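Side-chain contacts in ribonucleoside-diphosphate reductase subunit beta (Bacillus halodurans C-125, PDB 2RCC), which probably serves as the iron-binding small subunit of a class I ribonucleotide reductase, which turns ribonucleotides into the deoxyribonucleotides needed for DNA synthesis: residues V224-F227 / T228-K232; Y267-G270 / D271-G275; N29-W33 / D34-F38. One frame throughout, in Å; residues are numbered along the deposited sequence.

Contact 3 (29-33 with 34-38) comes first along the chain, in the loop before helix 41-50. Contact 1 (224-227 with 228-232) follows, two successive turns of helix 207-237, and contact 2 (267-270 with 271-275) lies where helix 244-268 ends. All three belong to the ferritin-like small-chain family region of a largely helical chain. Contacts 1 and 3 share one side of the chain's centre, with centres about 18 Å apart; contact 2 lies on the opposite side, about 33 Å from contact 1 and 48 Å from contact 3, centre to centre. They therefore sample a buried helix near the probable iron site, a helix-terminating turn and a loop at the dimer interface.

Contact 1 (V224-F227 / T228-K232); sequences VYLF and TNIFK
Tyr225 and Asn229 meet one turn apart on helix 207-237, a long helix of the ferritin-like fold of this reductase subunit. Asn229 is the side chain to follow. Its CB lies 3.4 Å from Tyr225 O, beside the backbone bond in which Asn229 N donates to that same Tyr225 O. CG also stays close to this carbonyl oxygen. With chi1 at -82°, CG lies beside the backbone N, and the amide reaches back along the helix toward its start. OD1 stays 4.1 Å from Tyr225 CE1, while ND2 settles over one ring face, 3.3 Å from Tyr225 CZ and displaced toward the rim. The two planes stand 63° apart, so the amide is tilted well away from a flat stack. Trp40 also packs on both Tyr225 and Asn229.

A second pair runs along another side of the helix: Leu226 CD1 lies 4.0 Å from Ile230 CD1, and the Ile230 CD1 methyl also comes close to Leu226 O. Leu111 and Leu115 of helix 106-133 pack against Leu226, joining this apolar pair to the neighbouring helix. Phe227, packed against helices 106-133 and 172-187, has its nearest side-chain atoms about 4 Å from those of Glu186 and His223, both probable iron ligands. Its ring thus helps line the surroundings of the probable di-iron site.

Four backbone bonds, each from an N-H to the carbonyl four residues earlier, hold the two turns together. In the first, Thr228 N donates to Val224 O at 2.9 Å, with an N-H...O angle of 165°. The threonine hydroxyl joins it there: Thr228 OG1 sits 3.0 Å from Val224 O and 3.3 Å from Tyr225 O, and its one proton could go to either oxygen.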
ATOM      1  N   VAL A 224       1.809  11.001  10.505  1.00 19.25           N
ATOM      2  CA  VAL A 224       2.124  12.426  10.757  1.00 19.01           C
ATOM      3  C   VAL A 224       3.633  12.682  10.667  1.00 19.07           C
ATOM      4  O   VAL A 224       4.046  13.675  10.130  1.00 17.76           O
ATOM      5  CB  VAL A 224       1.614  12.916  12.148  1.00 21.36           C
ATOM      6  CG1 VAL A 224       2.101  14.328  12.433  1.00 23.41           C
ATOM      7  CG2 VAL A 224       0.084  12.849  12.214  1.00 20.21           C
ATOM      8  N   TYR A 225       4.451  11.772  11.205  1.00 18.83           N
ATOM      9  CA  TYR A 225       5.896  11.875  11.108  1.00 18.39           C
ATOM     10  C   TYR A 225       6.314  11.927   9.615  1.00 18.59           C
ATOM     11  O   TYR A 225       7.101  12.793   9.237  1.00 19.06           O
ATOM     12  CB  TYR A 225       6.562  10.714  11.863  1.00 18.57           C
ATOM     13  CG  TYR A 225       8.044  10.577  11.702  1.00 23.00           C
ATOM     14  CD1 TYR A 225       8.939  11.322  12.474  1.00 28.47           C
ATOM     15  CD2 TYR A 225       8.569   9.670  10.790  1.00 24.47           C
ATOM     16  CE1 TYR A 225      10.302  11.181  12.310  1.00 21.91           C
ATOM     17  CE2 TYR A 225       9.907   9.545  10.620  1.00 22.84           C
ATOM     18  CZ  TYR A 225      10.766  10.285  11.376  1.00 22.49           C
ATOM     19  OH  TYR A 225      12.099  10.070  11.169  1.00 23.01           O
ATOM     20  N   LEU A 226       5.742  11.061   8.785  1.00 17.95           N
ATOM     21  CA  LEU A 226       6.032  11.058   7.352  1.00 17.77           C
ATOM     22  C   LEU A 226       5.651  12.403   6.708  1.00 18.26           C
ATOM     23  O   LEU A 226       6.456  13.033   5.998  1.00 15.90           O
ATOM     24  CB  LEU A 226       5.285   9.934   6.645  1.00 16.79           C
ATOM     25  CG  LEU A 226       5.433   9.836   5.115  1.00 19.62           C
ATOM     26  CD1 LEU A 226       6.877   9.738   4.697  1.00 19.80           C
ATOM     27  CD2 LEU A 226       4.595   8.698   4.585  1.00 19.69           C
ATOM     28  N   PHE A 227       4.413  12.812   6.926  1.00 17.80           N
ATOM     29  CA  PHE A 227       3.947  14.076   6.328  1.00 18.56           C
ATOM     30  C   PHE A 227       4.709  15.320   6.797  1.00 17.96           C
ATOM     31  O   PHE A 227       4.971  16.220   6.003  1.00 18.34           O
ATOM     32  CB  PHE A 227       2.446  14.262   6.552  1.00 17.64           C
ATOM     33  CG  PHE A 227       1.580  13.182   5.931  1.00 20.06           C
ATOM     34  CD1 PHE A 227       1.711  12.854   4.588  1.00 27.34           C
ATOM     35  CD2 PHE A 227       0.548  12.569   6.682  1.00 23.64           C
ATOM     36  CE1 PHE A 227       0.884  11.886   4.016  1.00 30.17           C
ATOM     37  CE2 PHE A 227      -0.266  11.609   6.116  1.00 24.47           C
ATOM     38  CZ  PHE A 227      -0.096  11.261   4.795  1.00 28.76           C
ATOM     39  N   THR A 228       5.039  15.405   8.080  1.00 18.90           N
ATOM     40  CA  THR A 228       5.799  16.552   8.584  1.00 17.04           C
ATOM     41  C   THR A 228       7.241  16.579   8.059  1.00 17.80           C
ATOM     42  O   THR A 228       7.812  17.655   7.797  1.00 17.25           O
ATOM     43  CB  THR A 228       5.704  16.697  10.136  1.00 20.23           C
ATOM     44  OG1 THR A 228       6.287  15.577  10.781  1.00 17.67           O
ATOM     45  CG2 THR A 228       4.284  16.813  10.578  1.00 16.17           C
ATOM     46  N   ASN A 229       7.835  15.405   7.877  1.00 19.13           N
ATOM     47  CA  ASN A 229       9.146  15.287   7.263  1.00 19.76           C
ATOM     48  C   ASN A 229       9.095  15.769   5.816  1.00 19.54           C
ATOM     49  O   ASN A 229       9.942  16.556   5.407  1.00 21.89           O
ATOM     50  CB  ASN A 229       9.684  13.851   7.298  1.00 18.52           C
ATOM     51  CG  ASN A 229      10.329  13.455   8.627  1.00 25.42           C
ATOM     52  OD1 ASN A 229      10.439  14.228   9.539  1.00 28.65           O
ATOM     53  ND2 ASN A 229      10.778  12.224   8.702  1.00 32.17           N
ATOM     54  N   ILE A 230       8.073  15.349   5.064  1.00 18.81           N
ATOM     55  CA  ILE A 230       7.910  15.799   3.661  1.00 18.97           C
ATOM     56  C   ILE A 230       7.752  17.301   3.610  1.00 19.25           C
ATOM     57  O   ILE A 230       8.358  17.957   2.739  1.00 19.23           O
ATOM     58  CB  ILE A 230       6.701  15.098   2.937  1.00 18.63           C
ATOM     59  CG1 ILE A 230       7.005  13.633   2.739  1.00 20.14           C
ATOM     60  CG2 ILE A 230       6.420  15.774   1.570  1.00 17.88           C
ATOM     61  CD1 ILE A 230       5.755  12.810   2.425  1.00 19.85           C
ATOM     62  N   PHE A 231       6.963  17.862   4.553  1.00 18.04           N
ATOM     63  CA  PHE A 231       6.774  19.301   4.634  1.00 17.13           C
ATOM     64  C   PHE A 231       8.112  20.027   4.787  1.00 17.96           C
ATOM     65  O   PHE A 231       8.411  20.981   4.034  1.00 16.06           O
ATOM     66  CB  PHE A 231       5.830  19.656   5.805  1.00 19.58           C
ATOM     67  CG  PHE A 231       5.538  21.122   5.939  1.00 16.57           C
ATOM     68  CD1 PHE A 231       6.370  21.959   6.720  1.00 15.06           C
ATOM     69  CD2 PHE A 231       4.448  21.687   5.299  1.00 21.12           C
ATOM     70  CE1 PHE A 231       6.121  23.319   6.834  1.00 20.85           C
ATOM     71  CE2 PHE A 231       4.192  23.060   5.427  1.00 16.35           C
ATOM     72  CZ  PHE A 231       5.022  23.870   6.190  1.00 21.94           C
ATOM     73  N   LYS A 232       8.907  19.593   5.759  1.00 17.83           N
ATOM     74  CA  LYS A 232      10.209  20.228   6.005  1.00 20.57           C
ATOM     75  C   LYS A 232      11.191  20.089   4.836  1.00 21.60           C
ATOM     76  O   LYS A 232      11.922  21.004   4.538  1.00 23.95           O
ATOM     77  CB  LYS A 232      10.864  19.649   7.238  1.00 22.00           C
ATOM     78  CG  LYS A 232      10.206  20.046   8.533  1.00 29.25           C
ATOM     79  CD  LYS A 232      10.684  19.108   9.622  1.00 35.87           C
ATOM     80  CE  LYS A 232      10.109  19.443  10.925  1.00 35.15           C
ATOM     81  NZ  LYS A 232       9.931  18.174  11.719  1.00 32.30           N
TER

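Contact 2 (Y267-G270 / D271-G275); sequences YIIG and DKIPG
Ile269 and Ile273 touch across the turn that ends helix 244-268. In both residues CG1 is anti to the carbonyl carbon and beside the backbone N, but the two side chains diverge at the next bond. Ile269 is extended there, whereas Ile273 folds its CD1 round at chi2 -62°. The touching branches also differ: Ile269 offers its short CG2 methyl, which lies 3.6 Å from Ile273 CG1 and 4.1 Å from Ile273 CB. Phe196 of helix 191-202 packs on both isoleucines, making one apolar cluster between that helix and the turn.

The backbone between them is a type II' beta turn from Ile269 to Lys272. Gly270, the first residue to leave helical angles, has positive phi (56°). Lys272 N closes the turn by donating to Ile269 O at 3.2 Å, with an N-H...O angle of 157°. The same carbonyl oxygen is approached by the lysine side chain, whose CB stands 3.4 Å from Ile269 O. Beyond CG the lysine chain bends at chi2 and again at chi4, and its end leads away from the turn. Asp271, also exposed, holds its CG between its own backbone N and carbonyl carbon.

A water completes the link. It lies 2.8 Å from Gly270 O, to which it probably donates, and accepts from Ile273 N at 2.8 Å, bridging the turn to the residue after it.

Chemically, the contact is divided in two: isoleucines packed inward against Phe196, and charged Asp271 and Lys272 at the exposed corner. The chain can therefore leave the helix with Ile269 O, Gly270 O, Lys272 N and Ile273 N engaged by the turn bond and the water, and with its apolar side chains buried.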
ATOM      1  N   TYR A 267     -20.970  19.112  19.421  1.00 17.86           N
ATOM      2  CA  TYR A 267     -22.150  18.530  18.798  1.00 19.67           C
ATOM      3  C   TYR A 267     -22.468  17.125  19.294  1.00 20.63           C
ATOM      4  O   TYR A 267     -23.614  16.805  19.566  1.00 22.32           O
ATOM      5  CB  TYR A 267     -21.874  18.498  17.295  1.00 20.79           C
ATOM      6  CG  TYR A 267     -22.957  18.003  16.378  1.00 24.38           C
ATOM      7  CD1 TYR A 267     -24.222  18.555  16.425  1.00 22.74           C
ATOM      8  CD2 TYR A 267     -22.672  17.085  15.360  1.00 27.86           C
ATOM      9  CE1 TYR A 267     -25.213  18.154  15.553  1.00 25.10           C
ATOM     10  CE2 TYR A 267     -23.648  16.687  14.469  1.00 22.23           C
ATOM     11  CZ  TYR A 267     -24.930  17.222  14.586  1.00 29.31           C
ATOM     12  OH  TYR A 267     -25.936  16.854  13.725  1.00 26.71           O
ATOM     13  N   ILE A 268     -21.446  16.298  19.414  1.00 21.16           N
ATOM     14  CA  ILE A 268     -21.624  14.880  19.780  1.00 25.33           C
ATOM     15  C   ILE A 268     -21.461  14.525  21.252  1.00 23.59           C
ATOM     16  O   ILE A 268     -22.166  13.646  21.742  1.00 20.88           O
ATOM     17  CB  ILE A 268     -20.647  13.986  18.957  1.00 23.56           C
ATOM     18  CG1 ILE A 268     -20.883  14.194  17.476  1.00 27.07           C
ATOM     19  CG2 ILE A 268     -20.822  12.479  19.274  1.00 22.68           C
ATOM     20  CD1 ILE A 268     -20.254  13.085  16.638  1.00 31.35           C
ATOM     21  N   ILE A 269     -20.514  15.169  21.933  1.00 22.86           N
ATOM     22  CA  ILE A 269     -20.204  14.869  23.325  1.00 22.45           C
ATOM     23  C   ILE A 269     -20.614  16.012  24.231  1.00 20.91           C
ATOM     24  O   ILE A 269     -21.397  15.798  25.131  1.00 21.93           O
ATOM     25  CB  ILE A 269     -18.692  14.503  23.517  1.00 25.08           C
ATOM     26  CG1 ILE A 269     -18.360  13.181  22.825  1.00 26.55           C
ATOM     27  CG2 ILE A 269     -18.353  14.361  25.018  1.00 19.87           C
ATOM     28  CD1 ILE A 269     -16.889  13.009  22.566  1.00 26.70           C
ATOM     29  N   GLY A 270     -20.094  17.217  24.011  1.00 20.70           N
ATOM     30  CA  GLY A 270     -20.440  18.359  24.867  1.00 21.80           C
ATOM     31  C   GLY A 270     -20.143  18.099  26.340  1.00 17.71           C
ATOM     32  O   GLY A 270     -19.089  17.564  26.681  1.00 19.17           O
ATOM     33  N   ASP A 271     -21.112  18.407  27.191  1.00 18.04           N
ATOM     34  CA  ASP A 271     -21.003  18.224  28.643  1.00 17.82           C
ATOM     35  C   ASP A 271     -21.818  17.003  29.122  1.00 17.49           C
ATOM     36  O   ASP A 271     -22.212  16.945  30.266  1.00 20.40           O
ATOM     37  CB  ASP A 271     -21.448  19.525  29.363  1.00 19.86           C
ATOM     38  CG  ASP A 271     -22.928  19.877  29.143  1.00 23.00           C
ATOM     39  OD1 ASP A 271     -23.605  19.245  28.306  1.00 23.29           O
ATOM     40  OD2 ASP A 271     -23.413  20.821  29.799  1.00 28.39           O
ATOM     41  N   LYS A 272     -22.054  16.026  28.254  1.00 14.91           N
ATOM     42  CA  LYS A 272     -22.952  14.904  28.552  1.00 16.69           C
ATOM     43  C   LYS A 272     -22.285  13.611  29.037  1.00 18.51           C
ATOM     44  O   LYS A 272     -22.988  12.665  29.447  1.00 16.02           O
ATOM     45  CB  LYS A 272     -23.750  14.559  27.291  1.00 18.76           C
ATOM     46  CG  LYS A 272     -24.738  15.643  26.794  1.00 26.86           C
ATOM     47  CD  LYS A 272     -26.056  15.572  27.549  1.00 36.30           C
ATOM     48  CE  LYS A 272     -27.014  16.762  27.279  1.00 39.15           C
ATOM     49  NZ  LYS A 272     -27.367  16.890  25.842  1.00 41.50           N
ATOM     50  N   ILE A 273     -20.961  13.564  29.024  1.00 19.53           N
ATOM     51  CA  ILE A 273     -20.257  12.308  29.306  1.00 18.35           C
ATOM     52  C   ILE A 273     -19.452  12.406  30.579  1.00 18.02           C
ATOM     53  O   ILE A 273     -18.559  13.237  30.668  1.00 18.06           O
ATOM     54  CB  ILE A 273     -19.324  11.927  28.141  1.00 17.42           C
ATOM     55  CG1 ILE A 273     -20.135  11.769  26.832  1.00 20.78           C
ATOM     56  CG2 ILE A 273     -18.543  10.640  28.472  1.00 16.02           C
ATOM     57  CD1 ILE A 273     -21.229  10.605  26.876  1.00 15.78           C
ATOM     58  N   PRO A 274     -19.740  11.539  31.549  1.00 18.34           N
ATOM     59  CA  PRO A 274     -18.970  11.535  32.768  1.00 18.56           C
ATOM     60  C   PRO A 274     -17.459  11.407  32.496  1.00 19.32           C
ATOM     61  O   PRO A 274     -17.039  10.639  31.646  1.00 17.27           O
ATOM     62  CB  PRO A 274     -19.488  10.277  33.501  1.00 19.42           C
ATOM     63  CG  PRO A 274     -20.908  10.120  32.993  1.00 20.36           C
ATOM     64  CD  PRO A 274     -20.808  10.502  31.566  1.00 18.71           C
ATOM     65  N   GLY A 275     -16.663  12.196  33.175  1.00 19.57           N
ATOM     66  CA  GLY A 275     -15.231  12.123  32.978  1.00 20.03           C
ATOM     67  C   GLY A 275     -14.649  13.037  31.927  1.00 20.24           C
ATOM     68  O   GLY A 275     -13.440  13.169  31.916  1.00 20.19           O
TER
HETATM   69  O   HOH W   1     -18.912  15.474  28.518  1.00 27.16           O

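Contact 3 (N29-W33 / D34-F38); sequences NVLNW and DDVRF. With EDO (1,2-ethanediol), chain H.
Asn32 lies across Asp35 at about a right angle, its amide plane turned 75° from the carboxylate, in the loop before helix 41-50. The backbone between them is a type I beta turn, closed by Asp35 N donating to Asn32 O at 2.9 Å. Superimposed on it is an Asx turn: Asn32 OD1 accepts from Asp34 N at 3.1 Å, the donor standing well above the amide plane. Asn32 ND2 packs 3.5 Å from Asp35 CB and donates to a water at 2.9 Å, which in turn donates to Asp35 OD2 at 2.8 Å.

On the apolar side Leu31 and Val36 cross obliquely, Leu31 CD1 meeting Val36 CG1 at 3.7 Å. The other leucine methyl, CD2, lies over one face of the Trp33 ring, toward its rim. Val36 CG1 is anti to the carbonyl carbon (chi1 -56°), a rotation that also sets it 3.4 Å from Asn32 O.

A 1,2-ethanediol, probably from the crystallisation liquor, donates from O1 to Asn29 OD1 at 2.7 Å and also bonds Ser90 O of the second subunit. That subunit grips the loop directly as well: its Asn123 binds Leu31 O, its Ser127 receives Trp33 N, and its Gln139 holds Asp34 OD2. The chemistry is consistent with the asparagine-braced turn holding these groups in place for the second subunit.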
ATOM      1  N   ASN A  29      12.478   4.549 -10.461  1.00 15.45           N
ATOM      2  CA  ASN A  29      11.312   3.866  -9.929  1.00 16.32           C
ATOM      3  C   ASN A  29      11.616   2.398  -9.505  1.00 15.40           C
ATOM      4  O   ASN A  29      10.722   1.674  -9.133  1.00 17.82           O
ATOM      5  CB  ASN A  29      10.083   3.971 -10.823  1.00 17.30           C
ATOM      6  CG  ASN A  29       8.800   3.892 -10.020  1.00 17.30           C
ATOM      7  OD1 ASN A  29       8.741   4.429  -8.921  1.00 15.55           O
ATOM      8  ND2 ASN A  29       7.789   3.193 -10.540  1.00 16.23           N
ATOM      9  N   VAL A  30      12.887   1.989  -9.564  1.00 15.88           N
ATOM     10  CA  VAL A  30      13.333   0.707  -9.048  1.00 15.28           C
ATOM     11  C   VAL A  30      13.854   1.040  -7.662  1.00 15.34           C
ATOM     12  O   VAL A  30      14.738   1.899  -7.516  1.00 16.58           O
ATOM     13  CB  VAL A  30      14.460   0.103  -9.891  1.00 17.73           C
ATOM     14  CG1 VAL A  30      14.936  -1.213  -9.273  1.00 17.53           C
ATOM     15  CG2 VAL A  30      13.996  -0.120 -11.327  1.00 17.43           C
ATOM     16  N   LEU A  31      13.247   0.406  -6.650  1.00 15.90           N
ATOM     17  CA  LEU A  31      13.491   0.674  -5.251  1.00 14.56           C
ATOM     18  C   LEU A  31      14.442  -0.326  -4.569  1.00 15.53           C
ATOM     19  O   LEU A  31      14.104  -1.473  -4.354  1.00 16.68           O
ATOM     20  CB  LEU A  31      12.184   0.737  -4.475  1.00 12.90           C
ATOM     21  CG  LEU A  31      12.150   0.961  -2.947  1.00 13.89           C
ATOM     22  CD1 LEU A  31      12.999   2.122  -2.417  1.00 11.77           C
ATOM     23  CD2 LEU A  31      10.680   1.089  -2.528  1.00 13.13           C
ATOM     24  N   ASN A  32      15.644   0.171  -4.311  1.00 14.26           N
ATOM     25  CA  ASN A  32      16.673  -0.471  -3.510  1.00 14.44           C
ATOM     26  C   ASN A  32      16.586   0.217  -2.142  1.00 14.94           C
ATOM     27  O   ASN A  32      17.043   1.349  -1.979  1.00 16.55           O
ATOM     28  CB  ASN A  32      18.046  -0.219  -4.129  1.00 15.79           C
ATOM     29  CG  ASN A  32      19.188  -0.786  -3.299  1.00 17.20           C
ATOM     30  OD1 ASN A  32      18.977  -1.376  -2.225  1.00 18.41           O
ATOM     31  ND2 ASN A  32      20.434  -0.584  -3.794  1.00 15.16           N
ATOM     32  N   TRP A  33      16.049  -0.482  -1.140  1.00 18.40           N
ATOM     33  CA  TRP A  33      15.869   0.116   0.188  1.00 18.75           C
ATOM     34  C   TRP A  33      17.188   0.536   0.883  1.00 17.53           C
ATOM     35  O   TRP A  33      17.146   1.376   1.777  1.00 15.70           O
ATOM     36  CB  TRP A  33      15.002  -0.766   1.109  1.00 21.02           C
ATOM     37  CG  TRP A  33      13.529  -0.565   0.896  1.00 17.29           C
ATOM     38  CD1 TRP A  33      12.683  -1.369   0.183  1.00 17.79           C
ATOM     39  CD2 TRP A  33      12.732   0.509   1.393  1.00 17.62           C
ATOM     40  NE1 TRP A  33      11.439  -0.864   0.209  1.00 16.63           N
ATOM     41  CE2 TRP A  33      11.418   0.281   0.952  1.00 22.01           C
ATOM     42  CE3 TRP A  33      13.007   1.657   2.173  1.00 24.08           C
ATOM     43  CZ2 TRP A  33      10.362   1.156   1.243  1.00 14.55           C
ATOM     44  CZ3 TRP A  33      11.951   2.535   2.472  1.00 19.45           C
ATOM     45  CH2 TRP A  33      10.653   2.273   2.021  1.00 20.62           C
ATOM     46  N   ASP A  34      18.314  -0.032   0.456  1.00 17.80           N
ATOM     47  CA  ASP A  34      19.639   0.385   0.937  1.00 18.74           C
ATOM     48  C   ASP A  34      20.262   1.546   0.118  1.00 17.69           C
ATOM     49  O   ASP A  34      21.406   1.919   0.359  1.00 19.65           O
ATOM     50  CB  ASP A  34      20.552  -0.843   1.063  1.00 18.46           C
ATOM     51  CG  ASP A  34      20.045  -1.821   2.146  1.00 22.58           C
ATOM     52  OD1 ASP A  34      19.899  -1.389   3.319  1.00 24.63           O
ATOM     53  OD2 ASP A  34      19.767  -3.007   1.844  1.00 26.58           O
ATOM     54  N   ASP A  35      19.511   2.167  -0.784  1.00 18.82           N
ATOM     55  CA  ASP A  35      20.008   3.292  -1.599  1.00 18.30           C
ATOM     56  C   ASP A  35      18.854   4.223  -1.891  1.00 17.37           C
ATOM     57  O   ASP A  35      18.336   4.245  -3.012  1.00 15.83           O
ATOM     58  CB  ASP A  35      20.673   2.785  -2.896  1.00 20.44           C
ATOM     59  CG  ASP A  35      21.177   3.932  -3.808  1.00 21.38           C
ATOM     60  OD1 ASP A  35      21.594   4.983  -3.261  1.00 23.70           O
ATOM     61  OD2 ASP A  35      21.156   3.801  -5.066  1.00 20.42           O
ATOM     62  N   VAL A  36      18.444   4.980  -0.863  1.00 17.37           N
ATOM     63  CA  VAL A  36      17.310   5.927  -0.957  1.00 16.82           C
ATOM     64  C   VAL A  36      17.765   7.337  -0.592  1.00 17.67           C
ATOM     65  O   VAL A  36      18.854   7.555  -0.039  1.00 16.23           O
ATOM     66  CB  VAL A  36      16.056   5.481  -0.141  1.00 16.78           C
ATOM     67  CG1 VAL A  36      15.574   4.028  -0.579  1.00 12.52           C
ATOM     68  CG2 VAL A  36      16.295   5.525   1.358  1.00 19.87           C
ATOM     69  N   ARG A  37      16.951   8.317  -0.960  1.00 15.36           N
ATOM     70  CA  ARG A  37      17.307   9.705  -0.736  1.00 15.65           C
ATOM     71  C   ARG A  37      17.324  10.114   0.722  1.00 16.35           C
ATOM     72  O   ARG A  37      18.206  10.858   1.127  1.00 16.33           O
ATOM     73  CB  ARG A  37      16.372  10.604  -1.521  1.00 13.52           C
ATOM     74  CG  ARG A  37      16.618  12.071  -1.340  1.00 20.16           C
ATOM     75  CD  ARG A  37      15.629  12.865  -2.119  1.00 22.25           C
ATOM     76  NE  ARG A  37      15.876  14.298  -2.008  1.00 31.85           N
ATOM     77  CZ  ARG A  37      16.816  14.970  -2.677  1.00 30.63           C
ATOM     78  NH1 ARG A  37      17.655  14.370  -3.504  1.00 32.10           N
ATOM     79  NH2 ARG A  37      16.947  16.276  -2.489  1.00 33.40           N
ATOM     80  N   PHE A  38      16.347   9.667   1.500  1.00 15.74           N
ATOM     81  CA  PHE A  38      16.232  10.015   2.923  1.00 17.57           C
ATOM     82  C   PHE A  38      16.589   8.878   3.859  1.00 18.62           C
ATOM     83  O   PHE A  38      15.994   7.777   3.816  1.00 18.66           O
ATOM     84  CB  PHE A  38      14.792  10.478   3.201  1.00 21.32           C
ATOM     85  CG  PHE A  38      14.394  11.666   2.377  1.00 15.58           C
ATOM     86  CD1 PHE A  38      15.008  12.898   2.569  1.00 19.32           C
ATOM     87  CD2 PHE A  38      13.426  11.555   1.395  1.00 18.48           C
ATOM     88  CE1 PHE A  38      14.674  14.007   1.774  1.00 19.20           C
ATOM     89  CE2 PHE A  38      13.099  12.638   0.598  1.00 19.09           C
ATOM     90  CZ  PHE A  38      13.716  13.879   0.797  1.00 21.00           C
TER
HETATM   91  C1  EDO H 402       7.675   2.157  -6.680  1.00 26.24           C
HETATM   92  O1  EDO H 402       7.311   3.550  -6.757  1.00 35.61           O
HETATM   93  C2  EDO H 402       8.097   1.666  -5.319  1.00 32.67           C
HETATM   94  O2  EDO H 402       8.199   0.281  -5.542  1.00 40.56           O
HETATM   95  O   HOH W   2      16.009   3.344  -4.424  1.00 25.35           O
HETATM   96  O   HOH W   3      20.718   1.196  -6.021  1.00 28.97           O